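Local coordinates for uncharacterized protein (Bacteroides eggerthii, PDB 4FTD) that is of unknown function but joins an immunoglobulin-like domain to a six-bladed beta-propeller and may act in carbohydrate metabolism, at residues L18-L23 and G35-A40; A358-A363 and G408-Q413. All blocks are in the same frame, centred on the assembly; numbering follows the deposited sequence.

Contact 1: L18-L23 and G35-A40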
ATOM      1  N   LEU A  18      37.776 -16.364  26.554  1.00 65.11           N
ATOM      2  CA  LEU A  18      38.361 -15.590  25.442  1.00 62.67           C
ATOM      3  C   LEU A  18      37.593 -15.779  24.099  1.00 58.07           C
ATOM      4  O   LEU A  18      37.496 -14.860  23.294  1.00 64.38           O
ATOM      5  CB  LEU A  18      39.846 -15.971  25.325  1.00 64.13           C
ATOM      6  CG  LEU A  18      40.671 -15.868  26.613  1.00 72.84           C
ATOM      7  CD1 LEU A  18      42.070 -16.459  26.463  1.00 74.53           C
ATOM      8  CD2 LEU A  18      40.740 -14.410  27.036  1.00 63.72           C
ATOM      9  N   SER A  19      37.037 -16.969  23.851  1.00 58.20           N
ATOM     10  CA  SER A  19      36.194 -17.192  22.656  1.00 57.44           C
ATOM     11  C   SER A  19      35.338 -18.429  22.870  1.00 51.05           C
ATOM     12  O   SER A  19      35.669 -19.273  23.687  1.00 51.53           O
ATOM     13  CB  SER A  19      37.027 -17.348  21.371  1.00 63.71           C
ATOM     14  OG  SER A  19      37.751 -18.563  21.369  1.00 68.18           O
ATOM     15  N   ILE A  20      34.233 -18.514  22.148  1.00 50.01           N
ATOM     16  CA  ILE A  20      33.306 -19.627  22.310  1.00 49.13           C
ATOM     17  C   ILE A  20      32.540 -19.842  20.990  1.00 53.94           C
ATOM     18  O   ILE A  20      32.252 -18.894  20.240  1.00 51.93           O
ATOM     19  CB  ILE A  20      32.365 -19.365  23.527  1.00 48.26           C
ATOM     20  CG1 ILE A  20      31.598 -20.654  23.919  1.00 43.94           C
ATOM     21  CG2 ILE A  20      31.501 -18.122  23.285  1.00 50.72           C
ATOM     22  CD1 ILE A  20      30.880 -20.627  25.253  1.00 47.55           C
ATOM     23  N   LYS A  21      32.303 -21.101  20.681  1.00 44.52           N
ATOM     24  CA  LYS A  21      31.491 -21.504  19.548  1.00 48.55           C
ATOM     25  C   LYS A  21      30.616 -22.669  19.908  1.00 45.62           C
ATOM     26  O   LYS A  21      30.996 -23.517  20.750  1.00 43.56           O
ATOM     27  CB  LYS A  21      32.302 -21.828  18.290  1.00 54.98           C
ATOM     28  CG  LYS A  21      33.771 -22.125  18.435  1.00 69.28           C
ATOM     29  CD  LYS A  21      34.356 -22.579  17.096  1.00 64.26           C
ATOM     30  CE  LYS A  21      35.871 -22.450  17.038  1.00 90.22           C
ATOM     31  NZ  LYS A  21      36.485 -23.138  15.854  1.00 87.13           N
ATOM     32  N   ILE A  22      29.442 -22.682  19.284  1.00 42.95           N
ATOM     33  CA  ILE A  22      28.546 -23.845  19.280  1.00 40.59           C
ATOM     34  C   ILE A  22      28.943 -24.643  18.031  1.00 47.47           C
ATOM     35  O   ILE A  22      29.051 -24.094  16.943  1.00 45.65           O
ATOM     36  CB  ILE A  22      27.071 -23.431  19.233  1.00 43.62           C
ATOM     37  CG1 ILE A  22      26.636 -22.806  20.566  1.00 45.03           C
ATOM     38  CG2 ILE A  22      26.154 -24.620  18.879  1.00 40.11           C
ATOM     39  CD1 ILE A  22      25.377 -21.985  20.423  1.00 43.96           C
ATOM     40  N   LEU A  23      29.217 -25.927  18.191  1.00 41.99           N
ATOM     41  CA  LEU A  23      29.715 -26.741  17.074  1.00 41.14           C
ATOM     42  C   LEU A  23      28.606 -27.476  16.306  1.00 40.62           C
ATOM     43  O   LEU A  23      28.813 -27.906  15.173  1.00 46.33           O
ATOM     44  CB  LEU A  23      30.738 -27.748  17.610  1.00 40.76           C
ATOM     45  CG  LEU A  23      31.943 -27.223  18.377  1.00 43.15           C
ATOM     46  CD1 LEU A  23      32.646 -28.458  18.986  1.00 42.59           C
ATOM     47  CD2 LEU A  23      32.893 -26.435  17.462  1.00 45.96           C
ATOM     48  N   GLY A  35      30.304 -17.204  19.089  1.00 51.44           N
ATOM     49  CA  GLY A  35      29.655 -16.374  20.098  1.00 48.51           C
ATOM     50  C   GLY A  35      30.331 -15.024  20.264  1.00 53.14           C
ATOM     51  O   GLY A  35      31.514 -14.875  19.924  1.00 54.44           O
ATOM     52  N   THR A  36      29.572 -14.054  20.782  1.00 54.77           N
ATOM     53  CA  THR A  36      30.091 -12.739  21.141  1.00 58.91           C
ATOM     54  C   THR A  36      30.082 -12.631  22.674  1.00 57.43           C
ATOM     55  O   THR A  36      29.035 -12.758  23.294  1.00 55.85           O
ATOM     56  CB  THR A  36      29.234 -11.617  20.519  1.00 61.75           C
ATOM     57  OG1 THR A  36      29.193 -11.804  19.107  1.00 65.51           O
ATOM     58  CG2 THR A  36      29.824 -10.212  20.841  1.00 66.92           C
ATOM     59  N   ILE A  37      31.250 -12.364  23.261  1.00 59.04           N
ATOM     60  CA  ILE A  37      31.428 -12.261  24.708  1.00 57.92           C
ATOM     61  C   ILE A  37      31.532 -10.803  25.108  1.00 62.93           C
ATOM     62  O   ILE A  37      32.349 -10.081  24.567  1.00 65.16           O
ATOM     63  CB  ILE A  37      32.701 -13.002  25.178  1.00 59.24           C
ATOM     64  CG1 ILE A  37      32.669 -14.461  24.671  1.00 57.82           C
ATOM     65  CG2 ILE A  37      32.814 -12.973  26.713  1.00 52.91           C
ATOM     66  CD1 ILE A  37      34.015 -15.119  24.546  1.00 56.13           C
ATOM     67  N   ASP A  38      30.673 -10.366  26.019  1.00 65.86           N
ATOM     68  CA  ASP A  38      30.782  -9.027  26.600  1.00 68.14           C
ATOM     69  C   ASP A  38      31.328  -9.250  28.002  1.00 64.44           C
ATOM     70  O   ASP A  38      30.588  -9.614  28.908  1.00 65.46           O
ATOM     71  CB  ASP A  38      29.428  -8.318  26.628  1.00 70.08           C
ATOM     72  CG  ASP A  38      29.546  -6.846  26.999  1.00 75.30           C
ATOM     73  OD1 ASP A  38      30.368  -6.512  27.881  1.00 84.00           O
ATOM     74  OD2 ASP A  38      28.826  -6.024  26.387  1.00 75.46           O
ATOM     75  N   GLU A  39      32.628  -9.042  28.181  1.00 70.62           N
ATOM     76  CA  GLU A  39      33.276  -9.333  29.461  1.00 68.46           C
ATOM     77  C   GLU A  39      32.812  -8.466  30.632  1.00 69.90           C
ATOM     78  O   GLU A  39      32.735  -8.956  31.752  1.00 70.02           O
ATOM     79  CB  GLU A  39      34.804  -9.253  29.317  1.00 66.29           C
ATOM     80  CG  GLU A  39      35.582  -9.625  30.586  1.00 75.15           C
ATOM     81  CD  GLU A  39      35.327 -11.043  31.050  1.00 74.54           C
ATOM     82  OE1 GLU A  39      35.063 -11.904  30.189  1.00 75.13           O
ATOM     83  OE2 GLU A  39      35.401 -11.295  32.270  1.00 78.46           O
ATOM     84  N   ALA A  40      32.533  -7.185  30.384  1.00 75.66           N
ATOM     85  CA  ALA A  40      32.094  -6.275  31.451  1.00 79.84           C
ATOM     86  C   ALA A  40      30.727  -6.716  31.967  1.00 82.85           C
ATOM     87  O   ALA A  40      30.494  -6.733  33.181  1.00 79.56           O
ATOM     88  CB  ALA A  40      32.047  -4.825  30.962  1.00 78.36           C
TER
HETATM   89  O   HOH W   1      33.889 -16.125  20.474  1.00 51.63           O
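Ile-20 and Gly-35 join two neighbouring antiparallel strands, 17-22 and 31-38, in the N-terminal immunoglobulin-like domain. Gly-35 N donates to Ile-20 O over 2.8 Å, and the bond is nearly straight at the hydrogen (N-H...O 165°). The return link runs through a water, which accepts from Ile-20 N (2.9 Å) and lies 2.7 Å from Gly-35 O, where it can donate. Water thus takes the place of a direct backbone bond where the strands diverge; their short axes make an angle of 139°. Further along, Ile-37 covers the other strand, its CB directed at it. CD1 at the end of its chain rests on the backbone of 18-23, 3.6 Å from Ser-19 CA and 3.7 Å from Leu-18 C. With Ile-20 CG1 anti to the backbone N (chi1 -167°), the CG2 branch sits between the backbone N and the carbonyl carbon and meets Ile-37 CG1 at 4.1 Å, the two side chains crossing at about a right angle. The buried Ile-20 also touches Ile-44, Ile-60 and Met-103, an apolar setting that suits a branched aliphatic residue. On its far edge strand 17-22 pairs with 58-64, where Leu-18 and Ser-19 both face Glu-63 in a classic beta bulge. Gly-35 suits its place because it has no side chain: a CB there would fall only 2.8 Å from Ile-20 CG2.

Contact 2: A358-A363 and G408-Q413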
ATOM      1  N   ALA A 358      -8.151  13.169   2.141  1.00 45.43           N
ATOM      2  CA  ALA A 358      -8.503  14.186   1.122  1.00 42.01           C
ATOM      3  C   ALA A 358      -8.314  15.638   1.537  1.00 43.40           C
ATOM      4  O   ALA A 358      -7.654  16.437   0.835  1.00 45.07           O
ATOM      5  CB  ALA A 358      -9.938  13.955   0.649  1.00 40.28           C
ATOM      6  N   GLY A 359      -8.899  16.019   2.669  1.00 42.39           N
ATOM      7  CA  GLY A 359      -8.872  17.423   3.046  1.00 45.55           C
ATOM      8  C   GLY A 359      -9.863  18.273   2.262  1.00 46.37           C
ATOM      9  O   GLY A 359      -9.478  19.242   1.624  1.00 40.84           O
ATOM     10  N   GLN A 360     -11.147  17.937   2.381  1.00 44.03           N
ATOM     11  CA  GLN A 360     -12.236  18.609   1.650  1.00 44.90           C
ATOM     12  C   GLN A 360     -12.829  19.660   2.538  1.00 49.30           C
ATOM     13  O   GLN A 360     -13.362  19.326   3.589  1.00 48.79           O
ATOM     14  CB  GLN A 360     -13.319  17.586   1.255  1.00 50.40           C
ATOM     15  CG  GLN A 360     -14.550  18.131   0.527  1.00 54.32           C
ATOM     16  CD  GLN A 360     -14.237  18.662  -0.858  1.00 49.61           C
ATOM     17  OE1 GLN A 360     -13.197  18.411  -1.400  1.00 47.20           O
ATOM     18  NE2 GLN A 360     -15.158  19.420  -1.427  1.00 51.12           N
ATOM     19  N   GLY A 361     -12.690  20.923   2.147  1.00 45.04           N
ATOM     20  CA  GLY A 361     -13.203  22.074   2.880  1.00 48.90           C
ATOM     21  C   GLY A 361     -12.015  22.794   3.452  1.00 48.10           C
ATOM     22  O   GLY A 361     -11.097  22.163   4.005  1.00 48.33           O
ATOM     23  N   ALA A 362     -12.034  24.113   3.329  1.00 51.97           N
ATOM     24  CA  ALA A 362     -10.976  24.972   3.835  1.00 49.94           C
ATOM     25  C   ALA A 362     -10.657  24.738   5.302  1.00 55.99           C
ATOM     26  O   ALA A 362      -9.523  24.940   5.697  1.00 59.05           O
ATOM     27  CB  ALA A 362     -11.328  26.422   3.591  1.00 51.00           C
ATOM     28  N   ALA A 363     -11.639  24.283   6.094  1.00 56.08           N
ATOM     29  CA  ALA A 363     -11.464  24.051   7.538  1.00 52.12           C
ATOM     30  C   ALA A 363     -11.038  22.616   7.865  1.00 53.26           C
ATOM     31  O   ALA A 363     -10.797  22.279   9.003  1.00 54.94           O
ATOM     32  CB  ALA A 363     -12.754  24.391   8.274  1.00 52.49           C
ATOM     33  N   GLY A 408     -11.918  23.018  -1.868  1.00 48.51           N
ATOM     34  CA  GLY A 408     -13.259  22.582  -2.276  1.00 44.68           C
ATOM     35  C   GLY A 408     -13.292  21.486  -3.335  1.00 50.42           C
ATOM     36  O   GLY A 408     -14.356  21.094  -3.728  1.00 46.79           O
ATOM     37  N   ASN A 409     -12.147  20.960  -3.780  1.00 45.61           N
ATOM     38  CA  ASN A 409     -12.116  19.963  -4.847  1.00 43.77           C
ATOM     39  C   ASN A 409     -10.978  18.962  -4.581  1.00 44.52           C
ATOM     40  O   ASN A 409     -10.105  18.763  -5.418  1.00 44.56           O
ATOM     41  CB  ASN A 409     -12.010  20.669  -6.217  1.00 43.80           C
ATOM     42  CG  ASN A 409     -10.986  21.779  -6.218  1.00 47.08           C
ATOM     43  OD1 ASN A 409     -11.327  22.937  -6.425  1.00 47.84           O
ATOM     44  ND2 ASN A 409      -9.732  21.446  -5.893  1.00 44.41           N
ATOM     45  N   ALA A 410     -11.049  18.327  -3.410  1.00 43.68           N
ATOM     46  CA  ALA A 410      -9.959  17.559  -2.824  1.00 46.57           C
ATOM     47  C   ALA A 410      -9.954  16.096  -3.312  1.00 40.51           C
ATOM     48  O   ALA A 410      -9.847  15.138  -2.522  1.00 42.65           O
ATOM     49  CB  ALA A 410     -10.047  17.674  -1.291  1.00 42.07           C
ATOM     50  N   LEU A 411     -10.027  15.922  -4.623  1.00 41.21           N
ATOM     51  CA  LEU A 411     -10.010  14.593  -5.205  1.00 38.78           C
ATOM     52  C   LEU A 411      -8.577  14.019  -4.988  1.00 34.84           C
ATOM     53  O   LEU A 411      -7.542  14.756  -5.141  1.00 42.24           O
ATOM     54  CB  LEU A 411     -10.423  14.579  -6.694  1.00 42.74           C
ATOM     55  CG  LEU A 411     -11.937  14.759  -7.007  1.00 42.59           C
ATOM     56  CD1 LEU A 411     -12.793  13.667  -6.354  1.00 37.85           C
ATOM     57  CD2 LEU A 411     -12.411  16.157  -6.644  1.00 38.54           C
ATOM     58  N   ALA A 412      -8.557  12.763  -4.541  1.00 38.43           N
ATOM     59  CA  ALA A 412      -7.330  12.026  -4.211  1.00 36.29           C
ATOM     60  C   ALA A 412      -7.405  10.627  -4.779  1.00 41.00           C
ATOM     61  O   ALA A 412      -8.494  10.052  -4.868  1.00 36.96           O
ATOM     62  CB  ALA A 412      -7.096  11.952  -2.701  1.00 36.97           C
ATOM     63  N   GLN A 413      -6.255  10.115  -5.216  1.00 35.42           N
ATOM     64  CA  GLN A 413      -6.133   8.803  -5.810  1.00 37.62           C
ATOM     65  C   GLN A 413      -4.986   8.057  -5.088  1.00 41.85           C
ATOM     66  O   GLN A 413      -4.075   8.650  -4.488  1.00 36.40           O
ATOM     67  CB  GLN A 413      -5.788   8.861  -7.321  1.00 33.64           C
ATOM     68  CG  GLN A 413      -6.844   9.531  -8.191  1.00 36.53           C
ATOM     69  CD  GLN A 413      -6.889  11.028  -8.052  1.00 39.82           C
ATOM     70  OE1 GLN A 413      -5.837  11.686  -7.984  1.00 37.94           O
ATOM     71  NE2 GLN A 413      -8.093  11.593  -8.039  1.00 36.23           N
TER
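Gln-360 reaches across from the loop after strand 350-357 and lays its amide against the backbone of 408-410, fastening this loop of the beta-propeller to the one that leads into strand 412-420. Its CG is anti to the backbone N (chi1 178°), and the bend at chi2 (67°) turns the carboxamide carbon toward the other segment. Both ends of the amide are used. OE1 accepts from Ala-410 N at 2.9 Å, with the donor nearly along the C=O axis. NE2 donates to Gly-408 O at 3.0 Å; here the acceptor lies close to the amide plane of Gln-360, while the nitrogen stands above the plane of the Gly-408 carbonyl. A glutamine suits this place because one flat group offers a donor and an acceptor side by side. Ala-410, the centre of an inverse gamma turn, directs its small CB at the opposite loop, 3.2 Å from Gln-360 OE1 and 3.4 Å from Gly-359 O. Positive phi at Gly-359 and Gly-361 suits residues without a CB. Arg-435 binds the carbonyls of Ala-358 and Gly-359, and Glu-338 accepts from Gln-360 N. Ala-358 CB lies 4.2 Å from Ala-410 CB and 3.4 Å from Ala-410 O.

How the contacts relate
The two contacts belong to different domains, their centres about 59 Å apart and on opposite sides of the chain's centre. Contact 1 lies at the surface of the immunoglobulin-like domain, contact 2 is largely buried in the propeller, and they share no strand or sheet. Contact 1 joins strands close in sequence: backbone and water link their edges, while isoleucines supply the apolar contact. Contact 2 instead brings together loops 45 residues apart at their closest ends; among small alanines and glycines, a side-chain amide rather than backbone pairing between the segments supplies its hydrogen bonds, with backbone bonds to Asn-407 beside it. Glycine serves both, for clearance from a neighbouring strand in one and for backbone conformation in the other.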